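Local coordinates for protein endonuclease and methylase LlaGI (Lactococcus lactis, PDB 5FFJ) that probably recognises a DNA sequence, methylates adenine in it and, as a Type ISP restriction-modification enzyme, uses a helicase-like ATPase to translocate along DNA, its nuclease deleted here, at residues Y1239-L1244 with I1264-K1270; H777-L783 with G812-T818; D1304-M1310 with I1322-I1327. The contacts are given in a common frame with arbitrary orientation. Residues are numbered along the deposited sequence.

From the N terminus, the chain passes the helicase-like ATPase before reaching contact 2, where strand 776-780 and strand 813-815 pair side by side and close a 28-residue connection through helix 783-797 in the methyltransferase sheet. Contacts 1 and 3 follow, both within the C-terminal specificity region. Contact 1 ties helix 1234-1243 to the loop entering helix 1270-1285 and closes a 19-residue, mostly helical excursion. Contact 3 brings two loops together across only 11 intervening residues, close to the DNA. The three run in series, none enclosing or crossing another. Centres of contacts 1 and 3 lie about 42 Å apart; that of contact 2 is about 60 Å and 57 Å from them.

Contact 1 of 3, residues Y1239-L1244 with I1264-K1270; sequences YVYGVL and IPLLKNK
Y1239 lays one face of its ring over the aliphatic part of K1270, with CG of K1270 3.8 Å from the ring centroid in a CH-pi contact. This is a helix-to-loop contact in the C-terminal specificity domain: the last turn of helix 1234-1243 meets the extended 1264-1267 chain that leads into helix 1270-1285. The backbone is helical, V1243 N bonding to Y1239 O and L1244 N to V1240 O, both at 3.0 Å. CA atoms come closest at Y1239-K1270 (7.3 Å) and V1240-I1264 (6.9 Å). I1264 (chi1 m, chi2 p) is the main apolar partner: its CG2 lies 3.5 Å from Y1239 CE2, its CG1 4.2 Å from V1240 CG1, and its CD1 4.1 Å from L1244 CD2. V1243, chi1 t, sets CG1 4.2 Å from P1265 CD. Around this buried patch, Y1273 of helix 1270-1285 covers V1243 and L1267. With chi1 t, the tyrosine reaches the loop backbone: Y1239 OH donates to P1265 O at 2.6 Å and weakly accepts from L1267 N at 3.4 Å.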
loop_
_atom_site.group_PDB
_atom_site.type_symbol
_atom_site.label_atom_id
_atom_site.label_comp_id
_atom_site.label_asym_id
_atom_site.label_seq_id
_atom_site.Cartn_x
_atom_site.Cartn_y
_atom_site.Cartn_z
ATOM N N TYR A 1239 25.872 30.131 -27.952
ATOM C CA TYR A 1239 25.420 31.344 -27.282
ATOM C C TYR A 1239 24.272 31.036 -26.334
ATOM O O TYR A 1239 24.243 31.521 -25.205
ATOM C CB TYR A 1239 24.971 32.406 -28.279
ATOM C CG TYR A 1239 24.214 33.527 -27.609
ATOM C CD1 TYR A 1239 24.841 34.353 -26.686
ATOM C CD2 TYR A 1239 22.871 33.747 -27.881
ATOM C CE1 TYR A 1239 24.155 35.370 -26.057
ATOM C CE2 TYR A 1239 22.177 34.767 -27.258
ATOM C CZ TYR A 1239 22.825 35.578 -26.349
ATOM O OH TYR A 1239 22.144 36.597 -25.726
ATOM N N VAL A 1240 23.319 30.242 -26.810
ATOM C CA VAL A 1240 22.201 29.817 -25.983
ATOM C C VAL A 1240 22.731 29.092 -24.753
ATOM O O VAL A 1240 22.326 29.384 -23.629
ATOM C CB VAL A 1240 21.240 28.893 -26.756
ATOM C CG1 VAL A 1240 20.168 28.327 -25.831
ATOM C CG2 VAL A 1240 20.600 29.644 -27.912
ATOM N N TYR A 1241 23.647 28.157 -24.978
ATOM C CA TYR A 1241 24.203 27.354 -23.896
ATOM C C TYR A 1241 24.934 28.231 -22.887
ATOM O O TYR A 1241 24.921 27.957 -21.688
ATOM C CB TYR A 1241 25.149 26.286 -24.448
ATOM C CG TYR A 1241 25.378 25.133 -23.497
ATOM C CD1 TYR A 1241 24.308 24.419 -22.974
ATOM C CD2 TYR A 1241 26.661 24.746 -23.132
ATOM C CE1 TYR A 1241 24.505 23.366 -22.109
ATOM C CE2 TYR A 1241 26.868 23.688 -22.264
ATOM C CZ TYR A 1241 25.788 23.001 -21.760
ATOM O OH TYR A 1241 25.997 21.953 -20.899
ATOM N N GLY A 1242 25.572 29.287 -23.380
ATOM C CA GLY A 1242 26.235 30.241 -22.513
ATOM C C GLY A 1242 25.241 30.978 -21.635
ATOM O O GLY A 1242 25.431 31.089 -20.426
ATOM N N VAL A 1243 24.170 31.473 -22.248
ATOM C CA VAL A 1243 23.168 32.259 -21.534
ATOM C C VAL A 1243 22.446 31.443 -20.461
ATOM O O VAL A 1243 22.133 31.959 -19.388
ATOM C CB VAL A 1243 22.122 32.842 -22.509
ATOM C CG1 VAL A 1243 20.950 33.460 -21.749
ATOM C CG2 VAL A 1243 22.766 33.880 -23.421
ATOM N N LEU A 1244 22.170 30.177 -20.754
ATOM C CA LEU A 1244 21.459 29.323 -19.809
ATOM C C LEU A 1244 22.271 29.062 -18.540
ATOM O O LEU A 1244 21.734 28.560 -17.552
ATOM C CB LEU A 1244 21.093 27.990 -20.460
ATOM C CG LEU A 1244 20.083 28.006 -21.613
ATOM C CD1 LEU A 1244 19.723 26.581 -22.003
ATOM C CD2 LEU A 1244 18.831 28.796 -21.261
ATOM N N ILE A 1264 15.523 33.433 -24.732
ATOM C CA ILE A 1264 16.865 33.999 -24.708
ATOM C C ILE A 1264 16.847 35.476 -25.107
ATOM O O ILE A 1264 16.345 35.819 -26.179
ATOM C CB ILE A 1264 17.805 33.219 -25.650
ATOM C CG1 ILE A 1264 18.360 31.984 -24.944
ATOM C CG2 ILE A 1264 18.977 34.087 -26.104
ATOM C CD1 ILE A 1264 17.313 31.065 -24.366
ATOM N N PRO A 1265 17.403 36.356 -24.255
ATOM C CA PRO A 1265 17.522 37.761 -24.654
ATOM C C PRO A 1265 18.780 38.036 -25.470
ATOM O O PRO A 1265 19.647 37.167 -25.566
ATOM C CB PRO A 1265 17.580 38.511 -23.316
ATOM C CG PRO A 1265 17.716 37.453 -22.236
ATOM C CD PRO A 1265 17.955 36.141 -22.908
ATOM N N LEU A 1266 18.862 39.230 -26.054
ATOM C CA LEU A 1266 20.052 39.674 -26.772
ATOM C C LEU A 1266 20.907 40.508 -25.816
ATOM O O LEU A 1266 20.494 41.585 -25.390
ATOM C CB LEU A 1266 19.661 40.480 -28.016
ATOM C CG LEU A 1266 20.700 40.607 -29.139
ATOM C CD1 LEU A 1266 22.104 40.801 -28.604
ATOM C CD2 LEU A 1266 20.677 39.402 -30.068
ATOM N N LEU A 1267 22.103 40.018 -25.496
ATOM C CA LEU A 1267 22.880 40.567 -24.386
ATOM C C LEU A 1267 24.108 41.364 -24.824
ATOM O O LEU A 1267 24.631 41.173 -25.922
ATOM C CB LEU A 1267 23.294 39.432 -23.446
ATOM C CG LEU A 1267 22.241 39.101 -22.377
ATOM C CD1 LEU A 1267 20.865 38.929 -22.970
ATOM C CD2 LEU A 1267 22.627 37.856 -21.612
ATOM N N LYS A 1268 24.563 42.244 -23.932
ATOM C CA LYS A 1268 25.498 43.317 -24.266
ATOM C C LYS A 1268 26.885 42.831 -24.704
ATOM O O LYS A 1268 27.532 43.466 -25.540
ATOM C CB LYS A 1268 25.632 44.268 -23.065
ATOM C CG LYS A 1268 25.749 45.743 -23.452
ATOM C CD LYS A 1268 24.934 46.662 -22.546
ATOM C CE LYS A 1268 25.712 47.066 -21.308
ATOM N NZ LYS A 1268 24.888 47.901 -20.393
ATOM N N ASN A 1269 27.334 41.715 -24.137
ATOM C CA ASN A 1269 28.651 41.153 -24.435
ATOM C C ASN A 1269 28.500 39.739 -24.995
ATOM O O ASN A 1269 29.054 38.768 -24.472
ATOM C CB ASN A 1269 29.527 41.169 -23.177
ATOM C CG ASN A 1269 30.410 42.402 -23.098
ATOM O OD1 ASN A 1269 31.175 42.693 -24.019
ATOM N ND2 ASN A 1269 30.297 43.139 -22.000
ATOM N N LYS A 1270 27.736 39.646 -26.079
ATOM C CA LYS A 1270 27.309 38.370 -26.641
ATOM C C LYS A 1270 28.457 37.417 -26.980
ATOM O O LYS A 1270 28.427 36.247 -26.601
ATOM C CB LYS A 1270 26.468 38.614 -27.894
ATOM C CG LYS A 1270 25.706 37.381 -28.326
ATOM C CD LYS A 1270 24.834 37.607 -29.543
ATOM C CE LYS A 1270 25.414 36.950 -30.779
ATOM N NZ LYS A 1270 24.458 37.000 -31.917
#

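Contact 2 of 3, residues H777-L783 with G812-T818; sequences HANEIVL and GIVLTDT
G812 opens 812-818 beside H777 (CA-CA 4.6 Å), and its O accepts from A778 N at 3.1 Å, starting a parallel ladder whose strand axes approach to 4.6 Å at 25°. I813 pairs with A778 (CA-CA 5.0 Å), their side chains on one face of the sheet; V814 pairs with N779 (4.5 Å) on the other, CB to CB 3.9 Å. V814 N donates to A778 O at 2.8 Å, while E780 N reaches V814 O only weakly, at 3.4 Å. L815, chi1 t and chi2 p, swings CD1 to 3.5 Å from V782 O. T816 N makes a weak, bent bond to E780 O at 2.8 Å, and its OG1 lies 3.4 Å from N779 CB. D817 sets CB 3.9 Å from I781 CD1 and N-caps helix 818-821, OD1 accepting weakly from F819 N. On 777-783, E780 OE2 accepts from V782 N at a very short 2.5 Å as that chain turns into helix 783-797. The result is a beta-alpha-beta crossover of the Rossmann-like methyltransferase fold: 813-815 is an edge strand of the sheet, 776-780 lies between it and 736-738, Y786 of helix 783-797 touches I813 and L815, and helix 834-841 packs on V814 and T816.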
loop_
_atom_site.group_PDB
_atom_site.type_symbol
_atom_site.label_atom_id
_atom_site.label_comp_id
_atom_site.label_asym_id
_atom_site.label_seq_id
_atom_site.Cartn_x
_atom_site.Cartn_y
_atom_site.Cartn_z
ATOM N N HIS A 777 -24.715 14.736 7.993
ATOM C CA HIS A 777 -24.670 13.645 7.030
ATOM C C HIS A 777 -23.236 13.255 6.696
ATOM O O HIS A 777 -22.336 14.097 6.680
ATOM C CB HIS A 777 -25.409 14.033 5.751
ATOM C CG HIS A 777 -26.686 14.776 5.993
ATOM N ND1 HIS A 777 -27.923 14.184 5.868
ATOM C CD2 HIS A 777 -26.914 16.063 6.348
ATOM C CE1 HIS A 777 -28.862 15.078 6.138
ATOM N NE2 HIS A 777 -28.276 16.220 6.432
ATOM N N ALA A 778 -23.032 11.972 6.427
ATOM C CA ALA A 778 -21.734 11.479 5.997
ATOM C C ALA A 778 -21.881 10.100 5.376
ATOM O O ALA A 778 -22.929 9.464 5.488
ATOM C CB ALA A 778 -20.772 11.438 7.154
ATOM N N ASN A 779 -20.824 9.638 4.721
ATOM C CA ASN A 779 -20.891 8.384 3.994
ATOM C C ASN A 779 -19.505 7.821 3.695
ATOM O O ASN A 779 -18.539 8.573 3.547
ATOM C CB ASN A 779 -21.687 8.588 2.702
ATOM C CG ASN A 779 -21.423 9.940 2.066
ATOM O OD1 ASN A 779 -20.439 10.599 2.391
ATOM N ND2 ASN A 779 -22.309 10.366 1.164
ATOM N N GLU A 780 -19.417 6.495 3.637
ATOM C CA GLU A 780 -18.167 5.802 3.338
ATOM C C GLU A 780 -18.408 4.724 2.292
ATOM O O GLU A 780 -19.535 4.259 2.116
ATOM C CB GLU A 780 -17.573 5.186 4.607
ATOM C CG GLU A 780 -16.116 5.558 4.851
ATOM C CD GLU A 780 -15.158 4.912 3.871
ATOM O OE1 GLU A 780 -14.206 5.593 3.438
ATOM O OE2 GLU A 780 -15.346 3.724 3.544
ATOM N N ILE A 781 -17.342 4.323 1.607
ATOM C CA ILE A 781 -17.440 3.353 0.525
ATOM C C ILE A 781 -16.996 1.968 1.003
ATOM O O ILE A 781 -17.256 0.959 0.344
ATOM C CB ILE A 781 -16.598 3.806 -0.696
ATOM C CG1 ILE A 781 -16.750 2.824 -1.860
ATOM C CG2 ILE A 781 -15.134 3.968 -0.312
ATOM C CD1 ILE A 781 -16.250 3.365 -3.180
ATOM N N VAL A 782 -16.344 1.928 2.163
ATOM C CA VAL A 782 -15.857 0.679 2.742
ATOM C C VAL A 782 -16.760 0.214 3.883
ATOM O O VAL A 782 -17.227 1.021 4.689
ATOM C CB VAL A 782 -14.418 0.826 3.269
ATOM C CG1 VAL A 782 -13.886 -0.516 3.749
ATOM C CG2 VAL A 782 -13.516 1.402 2.189
ATOM N N LEU A 783 -16.988 -1.095 3.945
ATOM C CA LEU A 783 -17.853 -1.690 4.961
ATOM C C LEU A 783 -17.355 -1.419 6.379
ATOM O O LEU A 783 -18.069 -0.836 7.195
ATOM C CB LEU A 783 -17.961 -3.199 4.734
ATOM C CG LEU A 783 -18.798 -3.988 5.742
ATOM C CD1 LEU A 783 -20.258 -3.576 5.676
ATOM C CD2 LEU A 783 -18.649 -5.477 5.487
ATOM N N GLY A 812 -27.785 9.792 10.239
ATOM C CA GLY A 812 -27.305 10.507 9.067
ATOM C C GLY A 812 -26.156 9.881 8.290
ATOM O O GLY A 812 -25.569 10.542 7.436
ATOM N N ILE A 813 -25.833 8.618 8.562
ATOM C CA ILE A 813 -24.710 7.968 7.885
ATOM C C ILE A 813 -25.174 7.007 6.785
ATOM O O ILE A 813 -26.058 6.174 6.997
ATOM C CB ILE A 813 -23.808 7.204 8.887
ATOM C CG1 ILE A 813 -22.570 6.653 8.172
ATOM C CG2 ILE A 813 -24.585 6.095 9.590
ATOM C CD1 ILE A 813 -21.533 6.052 9.100
ATOM N N VAL A 814 -24.572 7.151 5.605
ATOM C CA VAL A 814 -24.837 6.276 4.466
ATOM C C VAL A 814 -23.606 5.416 4.165
ATOM O O VAL A 814 -22.533 5.634 4.728
ATOM C CB VAL A 814 -25.201 7.080 3.195
ATOM C CG1 VAL A 814 -26.050 6.246 2.253
ATOM C CG2 VAL A 814 -25.940 8.370 3.549
ATOM N N LEU A 815 -23.776 4.429 3.287
ATOM C CA LEU A 815 -22.668 3.653 2.733
ATOM C C LEU A 815 -22.644 3.743 1.203
ATOM O O LEU A 815 -23.291 2.943 0.525
ATOM C CB LEU A 815 -22.785 2.189 3.150
ATOM C CG LEU A 815 -21.726 1.263 2.551
ATOM C CD1 LEU A 815 -20.459 1.279 3.382
ATOM C CD2 LEU A 815 -22.281 -0.136 2.400
ATOM N N THR A 816 -21.874 4.684 0.658
ATOM C CA THR A 816 -21.943 4.987 -0.772
ATOM C C THR A 816 -20.656 5.531 -1.375
ATOM O O THR A 816 -19.726 5.917 -0.668
ATOM C CB THR A 816 -23.031 6.039 -1.073
ATOM O OG1 THR A 816 -22.902 7.136 -0.157
ATOM C CG2 THR A 816 -24.423 5.443 -0.964
ATOM N N ASP A 817 -20.636 5.554 -2.704
ATOM C CA ASP A 817 -19.645 6.288 -3.477
ATOM C C ASP A 817 -20.285 7.594 -3.931
ATOM O O ASP A 817 -21.068 7.600 -4.883
ATOM C CB ASP A 817 -19.179 5.465 -4.682
ATOM C CG ASP A 817 -18.193 6.213 -5.560
ATOM O OD1 ASP A 817 -17.576 7.186 -5.075
ATOM O OD2 ASP A 817 -18.028 5.822 -6.736
ATOM N N THR A 818 -19.964 8.689 -3.244
ATOM C CA THR A 818 -20.642 9.964 -3.473
ATOM C C THR A 818 -20.507 10.404 -4.921
ATOM O O THR A 818 -21.329 11.168 -5.424
ATOM C CB THR A 818 -20.096 11.093 -2.574
ATOM O OG1 THR A 818 -18.866 11.593 -3.109
ATOM C CG2 THR A 818 -19.873 10.600 -1.161
#

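Contact 3 of 3, residues D1304-M1310 with I1322-I1327; sequences DYRVKKM and IYNESI. With nucleotides of chain B.
Two neighbouring side chains, Y1323 and N1324, take up the backbone carbonyls of three consecutive residues, so the two loops are joined by side chain to main chain rather than by a strand ladder. N1324 (chi1 p), its CB directed at 1304-1310, gives ND2 to both D1304 O at 2.6 Å and R1306 O at 3.1 Å; between them, Y1323 OH donates to Y1305 O at 2.6 Å, the acceptor lying at the ring edge. CA atoms come closest at D1304-S1326 (6.3 Å), V1307-N1324 (6.1 Å) and M1310-Y1323 (4.9 Å). Y1323 starts out away from the partner loop but with chi1 t brings the end of its side chain back to 1304-1310, V1307 CB standing 4.2 Å from Y1323 CZ. M1310 (m, t, p) makes an oblique Met-aromatic contact, SD 5.2 Å from the Y1323 ring centroid, and its CA sits 3.4 Å from I1322 O. I1327 CD1 packs 3.7 Å from Y1305 CD1. I1378 of helix 1377-1398 covers both V1307 and Y1323. From the extended K1309, NZ makes a weak hydrogen bond to OP1 of DA16 of chain B at 3.3 Å, a phosphate contact in the specificity domain. Each loop carries its own Asx feature: D1304 OD1 accepts from R1306 N at 3.3 Å, an Asx turn, and N1324 OD1 accepts from I1327 N at 2.5 Å, an Asx motif.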
loop_
_atom_site.group_PDB
_atom_site.type_symbol
_atom_site.label_atom_id
_atom_site.label_comp_id
_atom_site.label_asym_id
_atom_site.label_seq_id
_atom_site.Cartn_x
_atom_site.Cartn_y
_atom_site.Cartn_z
ATOM N N ASP A 1304 41.606 -3.392 -6.652
ATOM C CA ASP A 1304 40.200 -3.749 -6.793
ATOM C C ASP A 1304 39.421 -2.507 -7.204
ATOM O O ASP A 1304 39.173 -1.624 -6.383
ATOM C CB ASP A 1304 39.639 -4.324 -5.490
ATOM C CG ASP A 1304 38.181 -4.730 -5.611
ATOM O OD1 ASP A 1304 37.701 -4.915 -6.750
ATOM O OD2 ASP A 1304 37.516 -4.868 -4.563
ATOM N N TYR A 1305 39.046 -2.444 -8.478
ATOM C CA TYR A 1305 38.390 -1.262 -9.031
ATOM C C TYR A 1305 36.888 -1.468 -9.189
ATOM O O TYR A 1305 36.206 -0.656 -9.814
ATOM C CB TYR A 1305 39.005 -0.898 -10.380
ATOM C CG TYR A 1305 40.511 -0.802 -10.354
ATOM C CD1 TYR A 1305 41.144 0.340 -9.882
ATOM C CD2 TYR A 1305 41.299 -1.852 -10.802
ATOM C CE1 TYR A 1305 42.520 0.433 -9.857
ATOM C CE2 TYR A 1305 42.676 -1.767 -10.782
ATOM C CZ TYR A 1305 43.282 -0.624 -10.308
ATOM O OH TYR A 1305 44.654 -0.537 -10.286
ATOM N N ARG A 1306 36.376 -2.557 -8.626
ATOM C CA ARG A 1306 34.945 -2.827 -8.679
ATOM C C ARG A 1306 34.203 -1.983 -7.656
ATOM O O ARG A 1306 34.715 -1.722 -6.564
ATOM C CB ARG A 1306 34.656 -4.307 -8.435
ATOM C CG ARG A 1306 34.931 -5.196 -9.640
ATOM C CD ARG A 1306 34.013 -6.412 -9.691
ATOM N NE ARG A 1306 33.498 -6.627 -11.045
ATOM C CZ ARG A 1306 32.211 -6.716 -11.379
ATOM N NH1 ARG A 1306 31.882 -6.908 -12.648
ATOM N NH2 ARG A 1306 31.247 -6.623 -10.466
ATOM N N VAL A 1307 32.997 -1.564 -8.023
ATOM C CA VAL A 1307 32.169 -0.736 -7.164
ATOM C C VAL A 1307 30.981 -1.535 -6.640
ATOM O O VAL A 1307 30.411 -2.362 -7.353
ATOM C CB VAL A 1307 31.663 0.517 -7.912
ATOM C CG1 VAL A 1307 30.766 0.128 -9.088
ATOM C CG2 VAL A 1307 30.928 1.441 -6.963
ATOM N N LYS A 1308 30.633 -1.295 -5.380
ATOM C CA LYS A 1308 29.385 -1.782 -4.813
ATOM C C LYS A 1308 28.502 -0.570 -4.566
ATOM O O LYS A 1308 27.436 -0.421 -5.166
ATOM C CB LYS A 1308 29.625 -2.557 -3.515
ATOM C CG LYS A 1308 28.365 -3.162 -2.912
ATOM C CD LYS A 1308 28.610 -3.701 -1.511
ATOM C CE LYS A 1308 27.375 -4.396 -0.961
ATOM N NZ LYS A 1308 27.584 -4.895 0.427
ATOM N N LYS A 1309 28.972 0.305 -3.684
ATOM C CA LYS A 1309 28.296 1.563 -3.415
ATOM C C LYS A 1309 29.276 2.558 -2.815
ATOM O O LYS A 1309 29.837 2.333 -1.742
ATOM C CB LYS A 1309 27.110 1.361 -2.474
ATOM C CG LYS A 1309 26.190 2.566 -2.386
ATOM C CD LYS A 1309 24.882 2.208 -1.705
ATOM C CE LYS A 1309 23.890 3.356 -1.764
ATOM N NZ LYS A 1309 22.496 2.891 -1.508
ATOM N N MET A 1310 29.483 3.657 -3.525
ATOM C CA MET A 1310 30.358 4.714 -3.049
ATOM C C MET A 1310 29.674 5.448 -1.903
ATOM O O MET A 1310 28.446 5.517 -1.851
ATOM C CB MET A 1310 30.702 5.674 -4.190
ATOM C CG MET A 1310 31.480 5.014 -5.327
ATOM S SD MET A 1310 31.548 5.994 -6.841
ATOM C CE MET A 1310 32.033 7.588 -6.198
ATOM N N ILE A 1322 34.671 7.060 -0.173
ATOM C CA ILE A 1322 35.120 5.676 -0.207
ATOM C C ILE A 1322 34.618 5.013 -1.487
ATOM O O ILE A 1322 33.449 4.637 -1.582
ATOM C CB ILE A 1322 34.623 4.887 1.020
ATOM C CG1 ILE A 1322 35.182 5.502 2.304
ATOM C CG2 ILE A 1322 35.049 3.425 0.923
ATOM C CD1 ILE A 1322 34.590 4.929 3.574
ATOM N N TYR A 1323 35.499 4.883 -2.474
ATOM C CA TYR A 1323 35.149 4.212 -3.721
ATOM C C TYR A 1323 34.771 2.770 -3.417
ATOM O O TYR A 1323 33.730 2.278 -3.851
ATOM C CB TYR A 1323 36.309 4.265 -4.716
ATOM C CG TYR A 1323 36.004 3.596 -6.038
ATOM C CD1 TYR A 1323 36.273 2.248 -6.234
ATOM C CD2 TYR A 1323 35.447 4.312 -7.090
ATOM C CE1 TYR A 1323 35.994 1.631 -7.441
ATOM C CE2 TYR A 1323 35.166 3.704 -8.300
ATOM C CZ TYR A 1323 35.440 2.365 -8.470
ATOM O OH TYR A 1323 35.162 1.754 -9.671
ATOM N N ASN A 1324 35.638 2.099 -2.670
ATOM C CA ASN A 1324 35.348 0.773 -2.151
ATOM C C ASN A 1324 36.238 0.505 -0.945
ATOM O O ASN A 1324 36.917 1.409 -0.459
ATOM C CB ASN A 1324 35.549 -0.294 -3.230
ATOM C CG ASN A 1324 36.933 -0.253 -3.848
ATOM O OD1 ASN A 1324 37.791 0.527 -3.437
ATOM N ND2 ASN A 1324 37.157 -1.103 -4.843
ATOM N N GLU A 1325 36.246 -0.733 -0.467
ATOM C CA GLU A 1325 37.033 -1.073 0.712
ATOM C C GLU A 1325 38.530 -1.129 0.405
ATOM O O GLU A 1325 39.337 -1.442 1.281
ATOM C CB GLU A 1325 36.557 -2.404 1.292
ATOM C CG GLU A 1325 35.144 -2.344 1.852
ATOM C CD GLU A 1325 34.655 -3.688 2.354
ATOM O OE1 GLU A 1325 35.352 -4.700 2.123
ATOM O OE2 GLU A 1325 33.574 -3.733 2.980
ATOM N N SER A 1326 38.894 -0.816 -0.837
ATOM C CA SER A 1326 40.295 -0.733 -1.240
ATOM C C SER A 1326 40.705 0.711 -1.524
ATOM O O SER A 1326 41.719 1.189 -1.014
ATOM C CB SER A 1326 40.550 -1.595 -2.479
ATOM O OG SER A 1326 40.291 -2.960 -2.210
ATOM N N ILE A 1327 39.905 1.397 -2.336
ATOM C CA ILE A 1327 40.239 2.740 -2.803
ATOM C C ILE A 1327 39.440 3.820 -2.073
ATOM O O ILE A 1327 38.252 3.646 -1.795
ATOM C CB ILE A 1327 39.990 2.883 -4.322
ATOM C CG1 ILE A 1327 40.657 1.732 -5.083
ATOM C CG2 ILE A 1327 40.504 4.236 -4.823
ATOM C CD1 ILE A 1327 40.320 1.685 -6.557
ATOM P P DA B 16 22.583 1.697 2.280
ATOM O OP1 DA B 16 23.696 2.194 1.443
ATOM O OP2 DA B 16 22.594 0.297 2.759
ATOM O "O5'" DA B 16 22.434 2.644 3.561
ATOM C "C5'" DA B 16 22.241 4.047 3.396
ATOM C "C4'" DA B 16 22.474 4.782 4.705
ATOM O "O4'" DA B 16 21.307 4.628 5.561
ATOM C "C3'" DA B 16 23.664 4.285 5.522
ATOM O "O3'" DA B 16 24.344 5.385 6.135
ATOM C "C2'" DA B 16 23.022 3.340 6.534
ATOM C "C1'" DA B 16 21.662 3.981 6.771
ATOM N N9 DA B 16 20.601 3.033 7.113
ATOM C C8 DA B 16 20.269 1.889 6.443
ATOM N N7 DA B 16 19.261 1.237 6.971
ATOM C C5 DA B 16 18.901 2.008 8.062
ATOM C C6 DA B 16 17.898 1.857 9.036
ATOM N N6 DA B 16 17.043 0.830 9.057
ATOM N N1 DA B 16 17.804 2.807 9.990
ATOM C C2 DA B 16 18.661 3.835 9.963
ATOM N N3 DA B 16 19.647 4.083 9.098
ATOM C C4 DA B 16 19.714 3.122 8.163
#